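PDB 2Z0T: putative uncharacterized protein PH0355 from Pyrococcus horikoshii, which is of unknown function but carries an ASCH domain of the PUA clan and probably binds RNA. Local coordinates for residues 1-6 / 36-41; 5-10 / 23-28; 14-19 / 45-50; 55-60 / 100-105. One frame throughout, in Å; residues are numbered along the deposited sequence.

Contact 1 of 4, residues 1-6 / 36-41; sequences MKWEMG and PGDIII
The indole of Trp3 has the carbonyl carbon Met1 C over one face, 4.2 Å above its plane and displaced toward the rim, and Asp38 OD2 at its pyrrole edge. That edge contact is a hydrogen bond: Trp3 NE1 lies 2.9 Å from Asp38 OD2, the N-H points straight at the oxygen (178°), and OD2 sits in the ring plane. The carboxylate is turned 59° against the indole, and NE1 meets OD2 from above the carboxylate plane. Asp38 OD1 is likewise met from above its plane, by the chain-terminal Met1 N at 3.1 Å, a salt bridge. OD2 also accepts from the backbone N of Lys35. Beyond this clamp the backbones zip up in parallel register, the edge strand 2-5 joining strand 39-42 of the mixed sheet: Met1 O takes Ile39 N at 2.8 Å, Ile39 O takes Trp3 N at 2.7 Å, and Trp3 O takes Ile41 N at 2.6 Å. An alanine at Asp38 would remove the acceptors for the indole N-H and the terminal amine, and would probably loosen the start of the strand. Further along, on the same side of the sheet as Trp3, the Met5 chain crosses Ile40 obliquely, Met5 CG resting 3.7 Å from Ile40 CG2 and Met5 CE 3.8 Å from Ile40 CD1.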
loop_
_atom_site.group_PDB
_atom_site.type_symbol
_atom_site.label_atom_id
_atom_site.label_comp_id
_atom_site.label_asym_id
_atom_site.label_seq_id
_atom_site.Cartn_x
_atom_site.Cartn_y
_atom_site.Cartn_z
ATOM N N MET A 1 6.737 14.552 7.889
ATOM C CA MET A 1 7.626 13.420 8.281
ATOM C C MET A 1 8.003 12.584 7.063
ATOM O O MET A 1 7.267 12.542 6.078
ATOM C CB MET A 1 6.920 12.523 9.299
ATOM C CG MET A 1 6.536 13.210 10.600
ATOM S SD MET A 1 7.971 13.733 11.553
ATOM C CE MET A 1 8.507 12.168 12.244
ATOM N N LYS A 2 9.159 11.928 7.132
ATOM C CA LYS A 2 9.628 11.066 6.049
ATOM C C LYS A 2 9.736 9.656 6.612
ATOM O O LYS A 2 10.417 9.430 7.615
ATOM C CB LYS A 2 10.998 11.518 5.539
ATOM C CG LYS A 2 11.002 12.887 4.888
ATOM C CD LYS A 2 12.401 13.271 4.429
ATOM C CE LYS A 2 12.412 14.650 3.791
ATOM N NZ LYS A 2 13.787 15.064 3.393
ATOM N N TRP A 3 9.064 8.711 5.969
ATOM C CA TRP A 3 9.076 7.329 6.429
ATOM C C TRP A 3 9.782 6.408 5.449
ATOM O O TRP A 3 9.712 6.605 4.241
ATOM C CB TRP A 3 7.649 6.835 6.635
ATOM C CG TRP A 3 6.826 7.772 7.446
ATOM C CD1 TRP A 3 5.876 8.637 6.989
ATOM C CD2 TRP A 3 6.905 7.969 8.860
ATOM N NE1 TRP A 3 5.357 9.366 8.034
ATOM C CE2 TRP A 3 5.972 8.975 9.194
ATOM C CE3 TRP A 3 7.677 7.394 9.881
ATOM C CZ2 TRP A 3 5.787 9.420 10.508
ATOM C CZ3 TRP A 3 7.495 7.838 11.187
ATOM C CH2 TRP A 3 6.556 8.842 11.488
ATOM N N GLU A 4 10.456 5.398 5.980
ATOM C CA GLU A 4 11.164 4.437 5.146
ATOM C C GLU A 4 10.506 3.073 5.237
ATOM O O GLU A 4 10.160 2.617 6.324
ATOM C CB GLU A 4 12.617 4.295 5.597
ATOM C CG GLU A 4 13.461 5.539 5.465
ATOM C CD GLU A 4 14.865 5.323 5.996
ATOM O OE1 GLU A 4 15.536 4.379 5.526
ATOM O OE2 GLU A 4 15.293 6.092 6.881
ATOM N N MET A 5 10.320 2.426 4.095
ATOM C CA MET A 5 9.757 1.089 4.081
ATOM C C MET A 5 10.128 0.365 2.796
ATOM O O MET A 5 10.391 0.987 1.762
ATOM C CB MET A 5 8.230 1.107 4.313
ATOM C CG MET A 5 7.387 1.982 3.406
ATOM S SD MET A 5 5.629 2.012 3.958
ATOM C CE MET A 5 5.605 3.452 5.000
ATOM N N GLY A 6 10.193 -0.957 2.883
ATOM C CA GLY A 6 10.556 -1.753 1.730
ATOM C C GLY A 6 9.433 -1.859 0.721
ATOM O O GLY A 6 8.262 -1.664 1.051
ATOM N N PRO A 36 -1.376 12.568 5.470
ATOM C CA PRO A 36 -1.186 13.253 4.191
ATOM C C PRO A 36 -0.185 14.391 4.383
ATOM O O PRO A 36 -0.240 15.113 5.380
ATOM C CB PRO A 36 -2.593 13.749 3.857
ATOM C CG PRO A 36 -3.453 12.663 4.413
ATOM C CD PRO A 36 -2.810 12.412 5.771
ATOM N N GLY A 37 0.735 14.535 3.436
ATOM C CA GLY A 37 1.747 15.571 3.543
ATOM C C GLY A 37 3.102 14.949 3.832
ATOM O O GLY A 37 4.143 15.552 3.568
ATOM N N ASP A 38 3.089 13.739 4.386
ATOM C CA ASP A 38 4.326 13.025 4.696
ATOM C C ASP A 38 4.940 12.473 3.420
ATOM O O ASP A 38 4.299 12.438 2.373
ATOM C CB ASP A 38 4.066 11.848 5.642
ATOM C CG ASP A 38 3.738 12.282 7.049
ATOM O OD1 ASP A 38 3.870 13.484 7.357
ATOM O OD2 ASP A 38 3.353 11.405 7.855
ATOM N N ILE A 39 6.183 12.024 3.530
ATOM C CA ILE A 39 6.905 11.448 2.411
ATOM C C ILE A 39 7.319 10.020 2.750
ATOM O O ILE A 39 7.676 9.726 3.894
ATOM C CB ILE A 39 8.190 12.253 2.095
ATOM C CG1 ILE A 39 7.822 13.665 1.635
ATOM C CG2 ILE A 39 9.023 11.527 1.042
ATOM C CD1 ILE A 39 6.920 13.696 0.417
ATOM N N ILE A 40 7.256 9.132 1.765
ATOM C CA ILE A 40 7.684 7.757 1.981
ATOM C C ILE A 40 8.852 7.442 1.057
ATOM O O ILE A 40 8.788 7.683 -0.148
ATOM C CB ILE A 40 6.549 6.739 1.724
ATOM C CG1 ILE A 40 5.445 6.913 2.772
ATOM C CG2 ILE A 40 7.102 5.313 1.794
ATOM C CD1 ILE A 40 4.240 6.018 2.546
ATOM N N ILE A 41 9.933 6.932 1.639
ATOM C CA ILE A 41 11.116 6.551 0.876
ATOM C C ILE A 41 11.053 5.033 0.763
ATOM O O ILE A 41 11.178 4.325 1.765
ATOM C CB ILE A 41 12.418 6.947 1.610
ATOM C CG1 ILE A 41 12.414 8.445 1.916
ATOM C CG2 ILE A 41 13.629 6.580 0.757
ATOM C CD1 ILE A 41 12.329 9.329 0.689
HETATM O O HOH W 1 6.497 16.049 4.855
#

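Contact 2 of 4, residues 5-10 / 23-28; sequences MGLQEE and EGRLYD
Arg25 NH2 donates to Gly6 O at only 2.5 Å, with an N-H···O angle of 178°; the oxygen lies in the guanidinium plane and the donor stands nearly along the C=O axis. Over one face of the guanidinium sits Met5 SD, above its centre and 3.8 Å from Arg25 CZ. At the edge comes Leu7 CD1, 3.8 Å from Arg25 NH2 and 3.6 Å from Glu23 OE2. The second shell fixes the rotation of the head: Arg25 grips one oxygen of Glu23 side-on, NE at 2.7 Å on the anti lone pair of OE2, NH2 at 2.9 Å from above the carboxylate plane. Reaching this point takes a bend in the Arg25 chain at chi2 (-87°), while Glu23 folds at its own chi2 (59°). Such a close pair in a buried setting would probably keep both groups ionised, and Glu23 OE1 has a further salt bridge to Lys20. Through the Arg25 side chain, strand 22-26 thus reaches the backbone just past strand 2-5, consistent with the curved, barrel-like sheet of PUA-clan domains. Phe42 of strand 39-42 packs on Met5, Leu7 and Arg25, Tyr90 touches Arg25, and the chain runs on through the N-cap Gln8 into helix 9-16.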
loop_
_atom_site.group_PDB
_atom_site.type_symbol
_atom_site.label_atom_id
_atom_site.label_comp_id
_atom_site.label_asym_id
_atom_site.label_seq_id
_atom_site.Cartn_x
_atom_site.Cartn_y
_atom_site.Cartn_z
ATOM N N MET A 5 10.320 2.426 4.095
ATOM C CA MET A 5 9.757 1.089 4.081
ATOM C C MET A 5 10.128 0.365 2.796
ATOM O O MET A 5 10.391 0.987 1.762
ATOM C CB MET A 5 8.230 1.107 4.313
ATOM C CG MET A 5 7.387 1.982 3.406
ATOM S SD MET A 5 5.629 2.012 3.958
ATOM C CE MET A 5 5.605 3.452 5.000
ATOM N N GLY A 6 10.193 -0.957 2.883
ATOM C CA GLY A 6 10.556 -1.753 1.730
ATOM C C GLY A 6 9.433 -1.859 0.721
ATOM O O GLY A 6 8.262 -1.664 1.051
ATOM N N LEU A 7 9.797 -2.159 -0.517
ATOM C CA LEU A 7 8.823 -2.312 -1.586
ATOM C C LEU A 7 9.409 -3.193 -2.677
ATOM O O LEU A 7 10.532 -2.967 -3.130
ATOM C CB LEU A 7 8.452 -0.949 -2.170
ATOM C CG LEU A 7 7.327 -0.968 -3.207
ATOM C CD1 LEU A 7 6.012 -1.359 -2.529
ATOM C CD2 LEU A 7 7.203 0.404 -3.858
ATOM N N GLN A 8 8.652 -4.204 -3.093
ATOM C CA GLN A 8 9.114 -5.105 -4.139
ATOM C C GLN A 8 9.327 -4.356 -5.448
ATOM O O GLN A 8 8.608 -3.409 -5.767
ATOM C CB GLN A 8 8.116 -6.250 -4.336
ATOM C CG GLN A 8 8.114 -7.241 -3.186
ATOM C CD GLN A 8 7.271 -8.473 -3.464
ATOM O OE1 GLN A 8 7.300 -9.439 -2.702
ATOM N NE2 GLN A 8 6.512 -8.443 -4.556
ATOM N N GLU A 9 10.325 -4.793 -6.206
ATOM C CA GLU A 9 10.671 -4.161 -7.469
ATOM C C GLU A 9 9.514 -3.938 -8.437
ATOM O O GLU A 9 9.390 -2.856 -9.012
ATOM C CB GLU A 9 11.763 -4.972 -8.169
ATOM C CG GLU A 9 12.231 -4.377 -9.485
ATOM C CD GLU A 9 13.342 -5.187 -10.128
ATOM O OE1 GLU A 9 14.399 -5.365 -9.484
ATOM O OE2 GLU A 9 13.159 -5.647 -11.276
ATOM N N GLU A 10 8.669 -4.950 -8.620
ATOM C CA GLU A 10 7.560 -4.825 -9.559
ATOM C C GLU A 10 6.632 -3.665 -9.231
ATOM O O GLU A 10 6.038 -3.071 -10.129
ATOM C CB GLU A 10 6.750 -6.130 -9.645
ATOM C CG GLU A 10 5.866 -6.439 -8.445
ATOM C CD GLU A 10 4.818 -7.503 -8.756
ATOM O OE1 GLU A 10 3.971 -7.268 -9.646
ATOM O OE2 GLU A 10 4.837 -8.573 -8.113
ATOM N N GLU A 23 -0.854 2.214 -2.011
ATOM C CA GLU A 23 0.026 1.229 -1.403
ATOM C C GLU A 23 -0.724 0.674 -0.200
ATOM O O GLU A 23 -1.066 1.413 0.723
ATOM C CB GLU A 23 1.346 1.847 -0.942
ATOM C CG GLU A 23 2.212 0.901 -0.090
ATOM C CD GLU A 23 2.601 -0.390 -0.808
ATOM O OE1 GLU A 23 2.244 -0.558 -1.993
ATOM O OE2 GLU A 23 3.269 -1.243 -0.183
ATOM N N GLY A 24 -0.995 -0.625 -0.232
ATOM C CA GLY A 24 -1.699 -1.260 0.866
ATOM C C GLY A 24 -0.709 -1.837 1.856
ATOM O O GLY A 24 0.286 -2.442 1.460
ATOM N N ARG A 25 -0.987 -1.646 3.141
ATOM C CA ARG A 25 -0.129 -2.125 4.217
ATOM C C ARG A 25 -0.988 -2.488 5.417
ATOM O O ARG A 25 -2.175 -2.162 5.463
ATOM C CB ARG A 25 0.828 -1.013 4.661
ATOM C CG ARG A 25 1.832 -0.587 3.623
ATOM C CD ARG A 25 3.069 -1.449 3.682
ATOM N NE ARG A 25 3.862 -1.281 2.474
ATOM C CZ ARG A 25 5.172 -1.475 2.405
ATOM N NH1 ARG A 25 5.853 -1.842 3.483
ATOM N NH2 ARG A 25 5.797 -1.297 1.250
ATOM N N LEU A 26 -0.388 -3.167 6.387
ATOM C CA LEU A 26 -1.104 -3.476 7.614
ATOM C C LEU A 26 -1.125 -2.132 8.325
ATOM O O LEU A 26 -0.135 -1.396 8.289
ATOM C CB LEU A 26 -0.331 -4.474 8.476
ATOM C CG LEU A 26 -0.468 -5.959 8.150
ATOM C CD1 LEU A 26 0.482 -6.760 9.028
ATOM C CD2 LEU A 26 -1.909 -6.396 8.375
ATOM N N TYR A 27 -2.245 -1.800 8.953
ATOM C CA TYR A 27 -2.354 -0.545 9.683
ATOM C C TYR A 27 -1.717 -0.814 11.045
ATOM O O TYR A 27 -2.382 -0.765 12.078
ATOM C CB TYR A 27 -3.834 -0.167 9.825
ATOM C CG TYR A 27 -4.103 1.177 10.467
ATOM C CD1 TYR A 27 -3.421 2.326 10.059
ATOM C CD2 TYR A 27 -5.086 1.311 11.449
ATOM C CE1 TYR A 27 -3.715 3.574 10.613
ATOM C CE2 TYR A 27 -5.387 2.553 12.006
ATOM C CZ TYR A 27 -4.698 3.677 11.582
ATOM O OH TYR A 27 -4.997 4.902 12.130
ATOM N N ASP A 28 -0.420 -1.117 11.025
ATOM C CA ASP A 28 0.323 -1.427 12.241
ATOM C C ASP A 28 0.903 -0.195 12.931
ATOM O O ASP A 28 0.648 0.938 12.526
ATOM C CB ASP A 28 1.442 -2.429 11.935
ATOM C CG ASP A 28 2.307 -2.004 10.764
ATOM O OD1 ASP A 28 2.530 -0.789 10.596
ATOM O OD2 ASP A 28 2.774 -2.889 10.015
#

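Contact 3 of 4, residues 14-19 / 45-50; sequences LIKAGK and GKLKVK
Lys16 leaves the helix with CG anti to the carbonyl carbon (chi1 -67°) and touches the strand first at CG, 3.9 Å from Leu47 CD1. The chain then runs extended until CE comes to 3.6 Å from Lys46 O. A final bend at chi4 (-63°) turns NZ onto that carbonyl: Lys16 NZ donates to Lys46 O at 3.1 Å, lying in the carbonyl plane, and also stands 3.5 Å from Leu47 CD1. The helix end and the strand start that meet here are each marked by a recognisable motif. Gly18, with positive phi, closes helix 9-16 in a Schellman motif, its two return bonds being Lys19 N to Leu14 O (2.9 Å) and Gly18 N to Ile15 O (3.0 Å). On the strand side, Lys46 and Leu47 both face Phe42 in a classic beta bulge. Leu47 splits its branches between two helix residues, CD1 going to Lys16 and CD2 to Ile15, whose CG2 is 3.7 Å away. An alanine at Leu47 would lose both methyl branches and would probably weaken the seating of the helix on the strand. Ile15 CG2 also reaches Val49 CG1 at 4.1 Å, the two side chains crossing at about a right angle, and Ile105 and Pro107 of strand 100-107 pack on Ile15 as well.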
loop_
_atom_site.group_PDB
_atom_site.type_symbol
_atom_site.label_atom_id
_atom_site.label_comp_id
_atom_site.label_asym_id
_atom_site.label_seq_id
_atom_site.Cartn_x
_atom_site.Cartn_y
_atom_site.Cartn_z
ATOM N N LEU A 14 5.459 0.127 -11.296
ATOM C CA LEU A 14 4.038 0.433 -11.462
ATOM C C LEU A 14 3.656 1.782 -10.867
ATOM O O LEU A 14 2.791 2.480 -11.398
ATOM C CB LEU A 14 3.189 -0.676 -10.836
ATOM C CG LEU A 14 3.219 -2.004 -11.599
ATOM C CD1 LEU A 14 2.600 -3.104 -10.761
ATOM C CD2 LEU A 14 2.475 -1.842 -12.919
ATOM N N ILE A 15 4.295 2.145 -9.761
ATOM C CA ILE A 15 4.024 3.425 -9.123
ATOM C C ILE A 15 4.614 4.553 -9.969
ATOM O O ILE A 15 3.966 5.573 -10.194
ATOM C CB ILE A 15 4.622 3.475 -7.702
ATOM C CG1 ILE A 15 3.914 2.445 -6.815
ATOM C CG2 ILE A 15 4.480 4.877 -7.120
ATOM C CD1 ILE A 15 4.459 2.368 -5.396
ATOM N N LYS A 16 5.842 4.365 -10.442
ATOM C CA LYS A 16 6.489 5.376 -11.274
ATOM C C LYS A 16 5.677 5.623 -12.545
ATOM O O LYS A 16 5.575 6.757 -13.016
ATOM C CB LYS A 16 7.899 4.927 -11.669
ATOM C CG LYS A 16 8.893 4.847 -10.523
ATOM C CD LYS A 16 10.264 4.419 -11.037
ATOM C CE LYS A 16 11.292 4.341 -9.919
ATOM N NZ LYS A 16 11.537 5.666 -9.283
ATOM N N ALA A 17 5.098 4.554 -13.085
ATOM C CA ALA A 17 4.305 4.630 -14.310
ATOM C C ALA A 17 2.900 5.193 -14.097
ATOM O O ALA A 17 2.165 5.423 -15.058
ATOM C CB ALA A 17 4.224 3.251 -14.954
ATOM N N GLY A 18 2.523 5.404 -12.840
ATOM C CA GLY A 18 1.211 5.957 -12.547
ATOM C C GLY A 18 0.066 4.963 -12.516
ATOM O O GLY A 18 -1.096 5.362 -12.412
ATOM N N LYS A 19 0.382 3.673 -12.599
ATOM C CA LYS A 19 -0.647 2.635 -12.569
ATOM C C LYS A 19 -1.018 2.293 -11.130
ATOM O O LYS A 19 -2.194 2.209 -10.787
ATOM C CB LYS A 19 -0.160 1.377 -13.288
ATOM C CG LYS A 19 0.115 1.582 -14.765
ATOM C CD LYS A 19 0.558 0.284 -15.420
ATOM C CE LYS A 19 0.897 0.487 -16.889
ATOM N NZ LYS A 19 1.379 -0.773 -17.523
ATOM N N GLY A 45 15.616 4.218 -1.155
ATOM C CA GLY A 45 15.777 5.325 -2.079
ATOM C C GLY A 45 15.469 5.071 -3.542
ATOM O O GLY A 45 15.635 5.967 -4.370
ATOM N N LYS A 46 15.023 3.867 -3.878
ATOM C CA LYS A 46 14.699 3.561 -5.265
ATOM C C LYS A 46 13.479 4.346 -5.743
ATOM O O LYS A 46 13.262 4.509 -6.945
ATOM C CB LYS A 46 14.465 2.060 -5.437
ATOM C CG LYS A 46 15.744 1.246 -5.341
ATOM C CD LYS A 46 15.505 -0.231 -5.569
ATOM C CE LYS A 46 16.830 -0.984 -5.609
ATOM N NZ LYS A 46 16.636 -2.447 -5.785
ATOM N N LEU A 47 12.693 4.843 -4.795
ATOM C CA LEU A 47 11.500 5.614 -5.126
ATOM C C LEU A 47 11.024 6.428 -3.930
ATOM O O LEU A 47 11.030 5.947 -2.798
ATOM C CB LEU A 47 10.375 4.680 -5.584
ATOM C CG LEU A 47 8.993 5.319 -5.761
ATOM C CD1 LEU A 47 9.009 6.311 -6.921
ATOM C CD2 LEU A 47 7.971 4.222 -5.999
ATOM N N LYS A 48 10.624 7.667 -4.192
ATOM C CA LYS A 48 10.124 8.559 -3.155
ATOM C C LYS A 48 8.722 8.983 -3.566
ATOM O O LYS A 48 8.485 9.301 -4.728
ATOM C CB LYS A 48 11.018 9.795 -3.037
ATOM C CG LYS A 48 10.644 10.720 -1.895
ATOM C CD LYS A 48 11.380 12.052 -1.982
ATOM C CE LYS A 48 12.889 11.873 -1.985
ATOM N NZ LYS A 48 13.583 13.192 -2.017
ATOM N N VAL A 49 7.788 8.975 -2.623
ATOM C CA VAL A 49 6.422 9.369 -2.934
ATOM C C VAL A 49 5.853 10.295 -1.876
ATOM O O VAL A 49 6.312 10.312 -0.736
ATOM C CB VAL A 49 5.479 8.141 -3.046
ATOM C CG1 VAL A 49 5.969 7.202 -4.141
ATOM C CG2 VAL A 49 5.403 7.417 -1.703
ATOM N N LYS A 50 4.855 11.074 -2.277
ATOM C CA LYS A 50 4.170 11.983 -1.369
ATOM C C LYS A 50 2.884 11.279 -0.953
ATOM O O LYS A 50 2.239 10.635 -1.781
ATOM C CB LYS A 50 3.824 13.293 -2.084
ATOM C CG LYS A 50 2.848 14.180 -1.319
ATOM C CD LYS A 50 3.449 14.768 -0.043
ATOM C CE LYS A 50 4.433 15.885 -0.360
ATOM N NZ LYS A 50 4.853 16.616 0.869
#

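Contact 4 of 4, residues 55-60 / 100-105; sequences RVYSSF and VVAIEI
Val100 O is gripped twice: by Tyr57 N at 2.6 Å, with an almost straight N-H···O angle of 176° and the donor nearly along the C=O axis, and by a CA-H···O contact from Val56 CA at 3.3 Å. The return bond, Val100 N to Tyr57 O at 2.8 Å, arrives above the carbonyl plane. Together they make Tyr57 and Val100 a hydrogen-bonded pair of an antiparallel ladder; Val56 and Val101 follow as a non-hydrogen-bonded pair, then Arg55 and Ala102 as another hydrogen-bonded one, with Ala102 N 2.7 Å from Arg55 O. Strands 47-57 and 100-107 are thereby neighbours within the mixed sheet. On the face bearing Tyr57 and Val100, the aromatic ring of Tyr57 presents its edge to Ala102, CE2 lying 3.9 Å from CB. Where the chain leaves the strand, Ser59 caps helix 60-67 and Phe60 turns back so that one ring face lies against Val100: Val100 CG2 stands 3.5 Å from the Phe60 ring centroid, only 6° off the normal, a CH-pi contact, while Val100 CG1 is 3.4 Å from Phe60 CD1. The far end is ionic. Arg55 NH1 meets the anti lone pair of Glu104 OE1 at 3.1 Å, OE1 lying in the guanidinium plane, and NH2 adds a weak bond. Arg55 NE has a second carboxylate in Glu67 of helix 60-67, which also takes Tyr57 OH. A cation shared by two acids would probably hold both deprotonated, so this strand pair is tied to its helix by charge at one end and by apolar packing at the other.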
loop_
_atom_site.group_PDB
_atom_site.type_symbol
_atom_site.label_atom_id
_atom_site.label_comp_id
_atom_site.label_asym_id
_atom_site.label_seq_id
_atom_site.Cartn_x
_atom_site.Cartn_y
_atom_site.Cartn_z
ATOM N N ARG A 55 -6.687 5.869 4.118
ATOM C CA ARG A 55 -8.001 5.254 4.329
ATOM C C ARG A 55 -7.803 3.877 4.960
ATOM O O ARG A 55 -7.088 3.033 4.421
ATOM C CB ARG A 55 -8.756 5.157 2.997
ATOM C CG ARG A 55 -9.055 6.528 2.393
ATOM C CD ARG A 55 -9.788 6.436 1.066
ATOM N NE ARG A 55 -8.913 6.087 -0.052
ATOM C CZ ARG A 55 -8.061 6.924 -0.640
ATOM N NH1 ARG A 55 -7.951 8.182 -0.224
ATOM N NH2 ARG A 55 -7.328 6.502 -1.665
ATOM N N VAL A 56 -8.436 3.656 6.107
ATOM C CA VAL A 56 -8.283 2.405 6.838
ATOM C C VAL A 56 -9.482 1.465 6.736
ATOM O O VAL A 56 -10.637 1.891 6.824
ATOM C CB VAL A 56 -7.973 2.692 8.321
ATOM C CG1 VAL A 56 -7.664 1.392 9.061
ATOM C CG2 VAL A 56 -6.795 3.647 8.421
ATOM N N TYR A 57 -9.181 0.181 6.560
ATOM C CA TYR A 57 -10.188 -0.865 6.413
ATOM C C TYR A 57 -9.957 -1.992 7.415
ATOM O O TYR A 57 -8.918 -2.052 8.069
ATOM C CB TYR A 57 -10.130 -1.421 4.988
ATOM C CG TYR A 57 -10.364 -0.370 3.924
ATOM C CD1 TYR A 57 -11.656 -0.024 3.531
ATOM C CD2 TYR A 57 -9.292 0.308 3.342
ATOM C CE1 TYR A 57 -11.875 0.974 2.580
ATOM C CE2 TYR A 57 -9.501 1.307 2.394
ATOM C CZ TYR A 57 -10.794 1.634 2.019
ATOM O OH TYR A 57 -11.003 2.624 1.088
ATOM N N SER A 58 -10.933 -2.887 7.538
ATOM C CA SER A 58 -10.805 -4.000 8.465
ATOM C C SER A 58 -10.075 -5.175 7.815
ATOM O O SER A 58 -9.600 -6.072 8.509
ATOM C CB SER A 58 -12.188 -4.461 8.937
ATOM O OG SER A 58 -12.909 -5.049 7.870
ATOM N N SER A 59 -9.981 -5.168 6.487
ATOM C CA SER A 59 -9.322 -6.261 5.775
ATOM C C SER A 59 -8.795 -5.863 4.403
ATOM O O SER A 59 -9.178 -4.830 3.849
ATOM C CB SER A 59 -10.297 -7.429 5.600
ATOM O OG SER A 59 -11.313 -7.101 4.665
ATOM N N PHE A 60 -7.918 -6.699 3.854
ATOM C CA PHE A 60 -7.359 -6.449 2.535
ATOM C C PHE A 60 -8.455 -6.585 1.485
ATOM O O PHE A 60 -8.475 -5.857 0.499
ATOM C CB PHE A 60 -6.220 -7.433 2.250
ATOM C CG PHE A 60 -4.966 -7.141 3.029
ATOM C CD1 PHE A 60 -4.251 -5.967 2.798
ATOM C CD2 PHE A 60 -4.515 -8.018 4.010
ATOM C CE1 PHE A 60 -3.105 -5.668 3.538
ATOM C CE2 PHE A 60 -3.372 -7.729 4.757
ATOM C CZ PHE A 60 -2.666 -6.550 4.520
ATOM N N VAL A 100 -6.251 -2.759 7.948
ATOM C CA VAL A 100 -5.454 -2.506 6.751
ATOM C C VAL A 100 -5.554 -1.053 6.312
ATOM O O VAL A 100 -6.623 -0.449 6.387
ATOM C CB VAL A 100 -5.931 -3.412 5.596
ATOM C CG1 VAL A 100 -5.173 -3.091 4.319
ATOM C CG2 VAL A 100 -5.740 -4.873 5.983
ATOM N N VAL A 101 -4.444 -0.496 5.839
ATOM C CA VAL A 101 -4.455 0.891 5.404
ATOM C C VAL A 101 -4.118 1.058 3.926
ATOM O O VAL A 101 -3.223 0.394 3.394
ATOM C CB VAL A 101 -3.479 1.747 6.255
ATOM C CG1 VAL A 101 -2.060 1.222 6.120
ATOM C CG2 VAL A 101 -3.553 3.211 5.826
ATOM N N ALA A 102 -4.875 1.924 3.259
ATOM C CA ALA A 102 -4.646 2.231 1.857
ATOM C C ALA A 102 -3.976 3.604 1.858
ATOM O O ALA A 102 -4.585 4.598 2.252
ATOM C CB ALA A 102 -5.967 2.291 1.095
ATOM N N ILE A 103 -2.718 3.651 1.443
ATOM C CA ILE A 103 -1.978 4.909 1.407
ATOM C C ILE A 103 -2.003 5.457 -0.017
ATOM O O ILE A 103 -1.419 4.863 -0.922
ATOM C CB ILE A 103 -0.508 4.692 1.843
ATOM C CG1 ILE A 103 -0.468 3.954 3.185
ATOM C CG2 ILE A 103 0.211 6.026 1.943
ATOM C CD1 ILE A 103 0.924 3.557 3.620
ATOM N N GLU A 104 -2.692 6.578 -0.218
ATOM C CA GLU A 104 -2.774 7.192 -1.541
ATOM C C GLU A 104 -1.438 7.878 -1.776
ATOM O O GLU A 104 -1.048 8.757 -1.009
ATOM C CB GLU A 104 -3.906 8.217 -1.597
ATOM C CG GLU A 104 -4.220 8.703 -3.010
ATOM C CD GLU A 104 -5.273 9.796 -3.029
ATOM O OE1 GLU A 104 -6.207 9.728 -2.205
ATOM O OE2 GLU A 104 -5.172 10.716 -3.872
ATOM N N ILE A 105 -0.743 7.477 -2.834
ATOM C CA ILE A 105 0.581 8.022 -3.116
ATOM C C ILE A 105 0.780 8.637 -4.496
ATOM O O ILE A 105 0.081 8.303 -5.457
ATOM C CB ILE A 105 1.648 6.931 -2.913
ATOM C CG1 ILE A 105 1.319 5.720 -3.792
ATOM C CG2 ILE A 105 1.692 6.517 -1.447
ATOM C CD1 ILE A 105 2.337 4.603 -3.724
#

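Overall arrangement
From the N terminus, contact 1 closes the first wide loop, laying strand 2-5 beside strand 39-42. Contact 2 starts from the same N-terminal residues, sharing Met5 and Gly6, and closes a shorter loop onto strand 22-26. Contact 3 crosses both: its first segment, at the end of helix 9-16, lies inside their loops, and its second, on strand 47-57, lies beyond them. Contact 4 follows in series, closing the largely helical excursion between strands 47-57 and 100-107. All four reach one sheet. Contacts 2 and 4 meet where Arg25 O accepts from Val101 N, contacts 1 and 3 through Ile40 N and Val49 O, and Leu7 of contact 2 packs on Ile15 of contact 3.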